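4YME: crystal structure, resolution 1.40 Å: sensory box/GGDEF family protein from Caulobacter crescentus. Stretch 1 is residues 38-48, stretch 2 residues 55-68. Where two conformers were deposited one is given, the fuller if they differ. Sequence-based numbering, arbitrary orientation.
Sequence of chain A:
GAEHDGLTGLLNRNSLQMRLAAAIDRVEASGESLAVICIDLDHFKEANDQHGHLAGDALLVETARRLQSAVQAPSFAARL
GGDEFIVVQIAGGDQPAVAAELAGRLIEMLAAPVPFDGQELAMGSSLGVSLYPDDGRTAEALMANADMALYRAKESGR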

ATOM      1  N   CYS A  38       3.705   2.646   1.806  1.00 16.27           N
ATOM      2  CA  CYS A  38       3.101   1.880   2.884  0.50 17.70           C
ATOM      3  C   CYS A  38       1.803   2.550   3.337  1.00 17.35           C
ATOM      4  O   CYS A  38       1.776   3.754   3.562  1.00 18.31           O
ATOM      5  CB  CYS A  38       4.129   1.791   4.017  0.50 18.74           C
ATOM      6  SG  CYS A  38       3.706   0.760   5.431  0.50 21.96           S
ATOM      7  N   ILE A  39       0.735   1.767   3.466  1.00 15.65           N
ATOM      8  CA  ILE A  39      -0.602   2.297   3.685  1.00 17.23           C
ATOM      9  C   ILE A  39      -1.245   1.594   4.844  1.00 17.79           C
ATOM     10  O   ILE A  39      -1.087   0.379   4.987  1.00 17.22           O
ATOM     11  CB  ILE A  39      -1.500   1.990   2.474  1.00 17.89           C
ATOM     12  CG1 ILE A  39      -0.935   2.602   1.200  1.00 18.83           C
ATOM     13  CG2 ILE A  39      -2.963   2.391   2.724  1.00 19.10           C
ATOM     14  CD1 ILE A  39      -1.496   2.033  -0.100  1.00 20.93           C
ATOM     15  N   ASP A  40      -1.949   2.330   5.698  1.00 18.15           N
ATOM     16  CA  ASP A  40      -2.758   1.636   6.683  1.00 20.28           C
ATOM     17  C   ASP A  40      -4.083   2.316   6.838  1.00 19.29           C
ATOM     18  O   ASP A  40      -4.273   3.379   6.290  1.00 21.35           O
ATOM     19  CB  ASP A  40      -2.038   1.325   7.953  1.00 22.48           C
ATOM     20  CG  ASP A  40      -1.908   2.450   8.880  1.00 24.05           C
ATOM     21  OD1 ASP A  40      -2.310   3.575   8.558  1.00 24.38           O
ATOM     22  OD2 ASP A  40      -1.532   2.100  10.025  1.00 30.81           O
ATOM     23  N   LEU A  41      -5.029   1.638   7.458  1.00 17.81           N
ATOM     24  CA  LEU A  41      -6.399   2.126   7.530  1.00 18.27           C
ATOM     25  C   LEU A  41      -6.639   2.816   8.879  1.00 19.23           C
ATOM     26  O   LEU A  41      -6.306   2.292   9.939  1.00 21.92           O
ATOM     27  CB  LEU A  41      -7.405   0.973   7.314  1.00 17.93           C
ATOM     28  CG  LEU A  41      -7.282   0.301   5.945  1.00 17.84           C
ATOM     29  CD1 LEU A  41      -8.332  -0.800   5.840  1.00 18.52           C
ATOM     30  CD2 LEU A  41      -7.422   1.325   4.754  1.00 19.63           C
ATOM     31  N   ASP A  42      -7.314   3.951   8.813  1.00 19.51           N
ATOM     32  CA  ASP A  42      -7.505   4.800  10.008  1.00 20.71           C
ATOM     33  C   ASP A  42      -8.441   4.177  11.020  1.00 20.43           C
ATOM     34  O   ASP A  42      -8.291   4.415  12.241  1.00 21.32           O
ATOM     35  CB  ASP A  42      -7.996   6.173   9.589  1.00 21.77           C
ATOM     36  CG  ASP A  42      -6.901   7.021   8.913  1.00 24.27           C
ATOM     37  OD1 ASP A  42      -5.732   6.621   8.815  1.00 26.41           O
ATOM     38  OD2 ASP A  42      -7.290   8.084   8.448  1.00 29.35           O
ATOM     39  N   HIS A  43      -9.410   3.390  10.566  1.00 19.96           N
ATOM     40  CA  HIS A  43     -10.489   2.922  11.468  1.00 19.99           C
ATOM     41  C   HIS A  43     -10.744   1.427  11.409  1.00 20.09           C
ATOM     42  O   HIS A  43     -11.845   0.936  11.683  1.00 19.59           O
ATOM     43  CB  HIS A  43     -11.771   3.695  11.224  1.00 20.53           C
ATOM     44  CG  HIS A  43     -11.586   5.173  11.190  1.00 21.61           C
ATOM     45  ND1 HIS A  43     -11.360   5.923  12.320  1.00 24.55           N
ATOM     46  CD2 HIS A  43     -11.629   6.034  10.158  1.00 21.98           C
ATOM     47  CE1 HIS A  43     -11.238   7.190  11.970  1.00 23.63           C
ATOM     48  NE2 HIS A  43     -11.408   7.291  10.667  1.00 23.70           N
ATOM     49  N   PHE A  44      -9.701   0.670  11.146  1.00 19.97           N
ATOM     50  CA  PHE A  44      -9.754  -0.786  11.174  1.00 19.82           C
ATOM     51  C   PHE A  44     -10.024  -1.357  12.554  1.00 20.88           C
ATOM     52  O   PHE A  44     -10.915  -2.168  12.719  1.00 20.16           O
ATOM     53  CB  PHE A  44      -8.416  -1.307  10.621  1.00 20.56           C
ATOM     54  CG  PHE A  44      -8.273  -2.762  10.613  1.00 19.24           C
ATOM     55  CD1 PHE A  44      -8.976  -3.569   9.713  1.00 19.93           C
ATOM     56  CD2 PHE A  44      -7.389  -3.361  11.460  1.00 21.91           C
ATOM     57  CE1 PHE A  44      -8.796  -4.940   9.671  1.00 20.77           C
ATOM     58  CE2 PHE A  44      -7.205  -4.716  11.435  1.00 22.84           C
ATOM     59  CZ  PHE A  44      -7.930  -5.520  10.537  1.00 21.66           C
ATOM     60  N   LYS A  45      -9.325  -0.818  13.555  1.00 22.76           N
ATOM     61  CA  LYS A  45      -9.523  -1.304  14.941  1.00 25.50           C
ATOM     62  C   LYS A  45     -10.949  -1.040  15.398  1.00 24.58           C
ATOM     63  O   LYS A  45     -11.591  -1.918  15.930  1.00 23.98           O
ATOM     64  CB  LYS A  45      -8.552  -0.692  15.926  1.00 28.97           C
ATOM     65  CG  LYS A  45      -8.771  -1.184  17.366  1.00 33.40           C
ATOM     66  CD  LYS A  45      -7.688  -0.669  18.344  1.00 37.23           C
ATOM     67  CE  LYS A  45      -8.331  -0.368  19.740  1.00 39.17           C
ATOM     68  NZ  LYS A  45      -8.971  -1.545  20.375  1.00 41.63           N
ATOM     69  N   GLU A  46     -11.440   0.155  15.126  1.00 25.42           N
ATOM     70  CA  GLU A  46     -12.783   0.496  15.550  0.50 25.34           C
ATOM     71  C   GLU A  46     -13.827  -0.374  14.826  1.00 25.54           C
ATOM     72  O   GLU A  46     -14.817  -0.780  15.426  1.00 25.97           O
ATOM     73  CB  GLU A  46     -12.996   1.988  15.355  0.50 25.74           C
ATOM     74  CG  GLU A  46     -14.304   2.489  15.854  0.50 26.14           C
ATOM     75  CD  GLU A  46     -15.331   2.461  14.784  0.50 27.48           C
ATOM     76  OE1 GLU A  46     -14.929   2.438  13.594  0.50 26.86           O
ATOM     77  OE2 GLU A  46     -16.530   2.477  15.106  0.50 29.25           O
ATOM     78  N   ALA A  47     -13.619  -0.728  13.553  1.00 22.38           N
ATOM     79  CA  ALA A  47     -14.561  -1.649  12.859  1.00 23.04           C
ATOM     80  C   ALA A  47     -14.610  -3.006  13.545  1.00 24.09           C
ATOM     81  O   ALA A  47     -15.669  -3.581  13.818  1.00 25.47           O
ATOM     82  CB  ALA A  47     -14.172  -1.827  11.354  1.00 22.84           C
ATOM     83  N   ASN A  48     -13.440  -3.520  13.886  1.00 23.88           N
ATOM     84  CA  ASN A  48     -13.391  -4.791  14.588  1.00 24.74           C
ATOM     85  C   ASN A  48     -14.034  -4.717  15.995  1.00 25.77           C
ATOM     86  O   ASN A  48     -14.774  -5.610  16.380  1.00 27.09           O
ATOM     87  CB  ASN A  48     -11.947  -5.222  14.687  1.00 24.37           C
ATOM     88  CG  ASN A  48     -11.418  -5.721  13.323  1.00 24.23           C
ATOM     89  OD1 ASN A  48     -12.152  -6.347  12.564  1.00 25.00           O
ATOM     90  ND2 ASN A  48     -10.169  -5.424  13.051  1.00 25.16           N
ATOM     91  N   ALA A  55     -16.126  -7.424  10.111  1.00 22.31           N
ATOM     92  CA  ALA A  55     -16.185  -6.029   9.632  1.00 21.74           C
ATOM     93  C   ALA A  55     -14.799  -5.566   9.183  1.00 20.98           C
ATOM     94  O   ALA A  55     -14.667  -4.947   8.110  1.00 19.43           O
ATOM     95  CB  ALA A  55     -16.681  -5.103  10.713  1.00 21.25           C
ATOM     96  N   GLY A  56     -13.817  -5.795  10.018  1.00 20.32           N
ATOM     97  CA  GLY A  56     -12.435  -5.446   9.616  1.00 20.06           C
ATOM     98  C   GLY A  56     -12.047  -6.190   8.351  1.00 20.59           C
ATOM     99  O   GLY A  56     -11.440  -5.593   7.429  1.00 19.46           O
ATOM    100  N   ASP A  57     -12.446  -7.443   8.218  1.00 20.32           N
ATOM    101  CA  ASP A  57     -12.171  -8.196   6.980  1.00 20.81           C
ATOM    102  C   ASP A  57     -12.784  -7.563   5.740  1.00 20.04           C
ATOM    103  O   ASP A  57     -12.159  -7.511   4.680  1.00 17.72           O
ATOM    104  CB  ASP A  57     -12.572  -9.670   7.125  1.00 22.45           C
ATOM    105  CG  ASP A  57     -11.685 -10.425   8.064  1.00 24.50           C
ATOM    106  OD1 ASP A  57     -10.675  -9.894   8.599  1.00 26.60           O
ATOM    107  OD2 ASP A  57     -12.040 -11.619   8.315  1.00 29.48           O
ATOM    108  N   ALA A  58     -13.999  -7.062   5.868  1.00 18.23           N
ATOM    109  CA  ALA A  58     -14.701  -6.414   4.790  1.00 18.15           C
ATOM    110  C   ALA A  58     -13.882  -5.171   4.371  1.00 17.29           C
ATOM    111  O   ALA A  58     -13.807  -4.893   3.180  1.00 17.12           O
ATOM    112  CB  ALA A  58     -16.119  -6.002   5.271  1.00 20.15           C
ATOM    113  N   LEU A  59     -13.301  -4.466   5.348  1.00 16.82           N
ATOM    114  CA  LEU A  59     -12.455  -3.303   5.039  1.00 17.07           C
ATOM    115  C   LEU A  59     -11.281  -3.735   4.203  1.00 15.85           C
ATOM    116  O   LEU A  59     -10.902  -3.039   3.249  1.00 16.20           O
ATOM    117  CB  LEU A  59     -11.927  -2.538   6.272  1.00 18.30           C
ATOM    118  CG  LEU A  59     -12.944  -1.826   7.161  1.00 20.92           C
ATOM    119  CD1 LEU A  59     -12.217  -1.175   8.321  1.00 21.97           C
ATOM    120  CD2 LEU A  59     -13.752  -0.835   6.437  1.00 22.09           C
ATOM    121  N   LEU A  60     -10.674  -4.849   4.626  1.00 15.63           N
ATOM    122  CA  LEU A  60      -9.472  -5.343   3.906  1.00 15.32           C
ATOM    123  C   LEU A  60      -9.785  -5.732   2.479  1.00 14.93           C
ATOM    124  O   LEU A  60      -9.048  -5.418   1.547  1.00 14.13           O
ATOM    125  CB  LEU A  60      -8.762  -6.442   4.683  1.00 15.75           C
ATOM    126  CG  LEU A  60      -8.362  -6.085   6.128  1.00 16.64           C
ATOM    127  CD1 LEU A  60      -7.736  -7.261   6.821  1.00 16.68           C
ATOM    128  CD2 LEU A  60      -7.426  -4.895   6.135  1.00 17.05           C
ATOM    129  N   VAL A  61     -10.890  -6.440   2.290  1.00 15.68           N
ATOM    130  CA  VAL A  61     -11.322  -6.919   0.977  1.00 15.67           C
ATOM    131  C   VAL A  61     -11.649  -5.763   0.064  1.00 15.30           C
ATOM    132  O   VAL A  61     -11.248  -5.733  -1.098  1.00 14.94           O
ATOM    133  CB  VAL A  61     -12.534  -7.871   1.150  1.00 16.69           C
ATOM    134  CG1 VAL A  61     -13.221  -8.111  -0.152  1.00 17.34           C
ATOM    135  CG2 VAL A  61     -11.988  -9.198   1.745  1.00 17.28           C
ATOM    136  N   GLU A  62     -12.311  -4.750   0.604  1.00 15.23           N
ATOM    137  CA  GLU A  62     -12.663  -3.610  -0.242  1.00 16.03           C
ATOM    138  C   GLU A  62     -11.405  -2.773  -0.554  1.00 15.26           C
ATOM    139  O   GLU A  62     -11.271  -2.283  -1.659  1.00 15.24           O
ATOM    140  CB  GLU A  62     -13.712  -2.766   0.441  1.00 17.11           C
ATOM    141  CG  GLU A  62     -14.102  -1.518  -0.318  1.00 18.36           C
ATOM    142  CD  GLU A  62     -14.717  -1.710  -1.636  1.00 20.66           C
ATOM    143  OE1 GLU A  62     -15.090  -2.836  -2.044  1.00 20.77           O
ATOM    144  OE2 GLU A  62     -14.783  -0.747  -2.436  1.00 23.71           O
ATOM    145  N   THR A  63     -10.499  -2.619   0.404  1.00 14.72           N
ATOM    146  CA  THR A  63      -9.233  -1.894   0.147  1.00 15.03           C
ATOM    147  C   THR A  63      -8.526  -2.567  -1.000  1.00 14.97           C
ATOM    148  O   THR A  63      -8.044  -1.912  -1.898  1.00 15.46           O
ATOM    149  CB  THR A  63      -8.352  -1.885   1.400  1.00 14.83           C
ATOM    150  OG1 THR A  63      -9.041  -1.118   2.429  1.00 16.09           O
ATOM    151  CG2 THR A  63      -6.998  -1.235   1.158  1.00 15.13           C
ATOM    152  N   ALA A  64      -8.429  -3.902  -0.941  1.00 14.46           N
ATOM    153  CA  ALA A  64      -7.751  -4.647  -1.986  1.00 14.21           C
ATOM    154  C   ALA A  64      -8.415  -4.499  -3.327  1.00 15.10           C
ATOM    155  O   ALA A  64      -7.730  -4.376  -4.336  1.00 16.00           O
ATOM    156  CB  ALA A  64      -7.662  -6.070  -1.602  1.00 14.48           C
ATOM    157  N   ARG A  65      -9.738  -4.552  -3.350  1.00 15.58           N
ATOM    158  CA  ARG A  65     -10.464  -4.335  -4.604  1.00 17.13           C
ATOM    159  C   ARG A  65     -10.149  -2.973  -5.223  1.00 16.88           C
ATOM    160  O   ARG A  65      -9.853  -2.884  -6.422  1.00 17.66           O
ATOM    161  CB  ARG A  65     -11.976  -4.484  -4.385  1.00 18.37           C
ATOM    162  CG  ARG A  65     -12.756  -4.364  -5.678  1.00 19.59           C
ATOM    163  CD  ARG A  65     -14.213  -4.172  -5.433  1.00 21.77           C
ATOM    164  NE  ARG A  65     -14.517  -2.817  -4.937  1.00 24.14           N
ATOM    165  CZ  ARG A  65     -14.548  -1.721  -5.696  1.00 25.61           C
ATOM    166  NH1 ARG A  65     -14.281  -1.759  -6.995  1.00 30.61           N
ATOM    167  NH2 ARG A  65     -14.826  -0.561  -5.142  1.00 27.91           N
ATOM    168  N   ARG A  66     -10.141  -1.917  -4.393  1.00 16.16           N
ATOM    169  CA  ARG A  66      -9.801  -0.581  -4.824  1.00 16.90           C
ATOM    170  C   ARG A  66      -8.359  -0.511  -5.326  1.00 17.97           C
ATOM    171  O   ARG A  66      -8.061   0.036  -6.401  1.00 18.35           O
ATOM    172  CB  ARG A  66     -10.087   0.449  -3.727  1.00 16.50           C
ATOM    173  CG  ARG A  66     -11.564   0.522  -3.389  1.00 17.22           C
ATOM    174  CD  ARG A  66     -11.876   1.619  -2.346  1.00 17.61           C
ATOM    175  NE  ARG A  66     -13.222   1.499  -1.818  1.00 17.43           N
ATOM    176  CZ  ARG A  66     -13.712   2.223  -0.832  1.00 18.24           C
ATOM    177  NH1 ARG A  66     -13.008   3.233  -0.320  1.00 19.25           N
ATOM    178  NH2 ARG A  66     -14.946   1.967  -0.403  1.00 17.75           N
ATOM    179  N   LEU A  67      -7.457  -1.141  -4.600  1.00 17.25           N
ATOM    180  CA  LEU A  67      -6.014  -1.145  -5.043  1.00 18.47           C
ATOM    181  C   LEU A  67      -5.859  -1.903  -6.365  1.00 18.79           C
ATOM    182  O   LEU A  67      -5.128  -1.399  -7.247  1.00 20.24           O
ATOM    183  CB  LEU A  67      -5.104  -1.739  -3.969  1.00 17.62           C
ATOM    184  CG  LEU A  67      -4.987  -0.898  -2.666  1.00 17.22           C
ATOM    185  CD1 LEU A  67      -4.106  -1.664  -1.666  1.00 17.41           C
ATOM    186  CD2 LEU A  67      -4.461   0.511  -2.960  1.00 19.29           C
ATOM    187  N   GLN A  68      -6.529  -3.042  -6.540  1.00 19.14           N
ATOM    188  CA  GLN A  68      -6.469  -3.795  -7.809  1.00 20.89           C
ATOM    189  C   GLN A  68      -6.996  -2.920  -8.952  1.00 22.53           C
ATOM    190  O   GLN A  68      -6.453  -3.006 -10.087  1.00 26.31           O
ATOM    191  CB  GLN A  68      -7.258  -5.106  -7.763  1.00 21.24           C
ATOM    192  CG  GLN A  68      -6.641  -6.249  -6.910  1.00 22.19           C
ATOM    193  CD  GLN A  68      -7.395  -7.632  -7.071  1.00 23.69           C
ATOM    194  OE1 GLN A  68      -8.545  -7.719  -6.725  1.00 25.79           O
ATOM    195  NE2 GLN A  68      -6.721  -8.703  -7.584  1.00 25.92           N
TER

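How does Leu41, at the end of the strand, meet the helix? Its CA-to-CB bond points toward the helix, and CD1 settles among three residues on one side of the helix, the neighbours Leu59 and Leu60 and, a turn on, Thr63: 4.0 Å from Leu59 CB, 4.2 Å from Leu60 CD2 and 3.5 Å from Thr63 OG1. That hydroxyl is not left bare against the methyl, because Thr63 OG1 donates a hydrogen bond to Leu59 O at 2.8 Å within its own helix.

What does Phe44 add from the start of the first stretch's helix? Its CA-to-CB bond points sideways, but the ring reaches the partner helix, with CE1 3.7 Å from Leu60 CG. Gly56 O lies at the ring edge, 3.5 Å from Phe44 CE1. A side chain on Gly56 would find no room: an ideal CB would lie 3.0 Å from Phe44 CE1 and 2.0 Å from Asn48 OD1.

Why is Leu59 central? It links the strand and the helix that follows it: while its CB meets Leu41, its CD1 lies 3.8 Å from Phe44 CA and 3.7 Å from Ala47 CB. The small Ala47 also packs against Ala55, their CB atoms 4.2 Å apart.

Is the contact polar anywhere? It is mainly apolar, and Asn48 OD1 approaches Gly56 N at 3.1 Å, where the two helices come close.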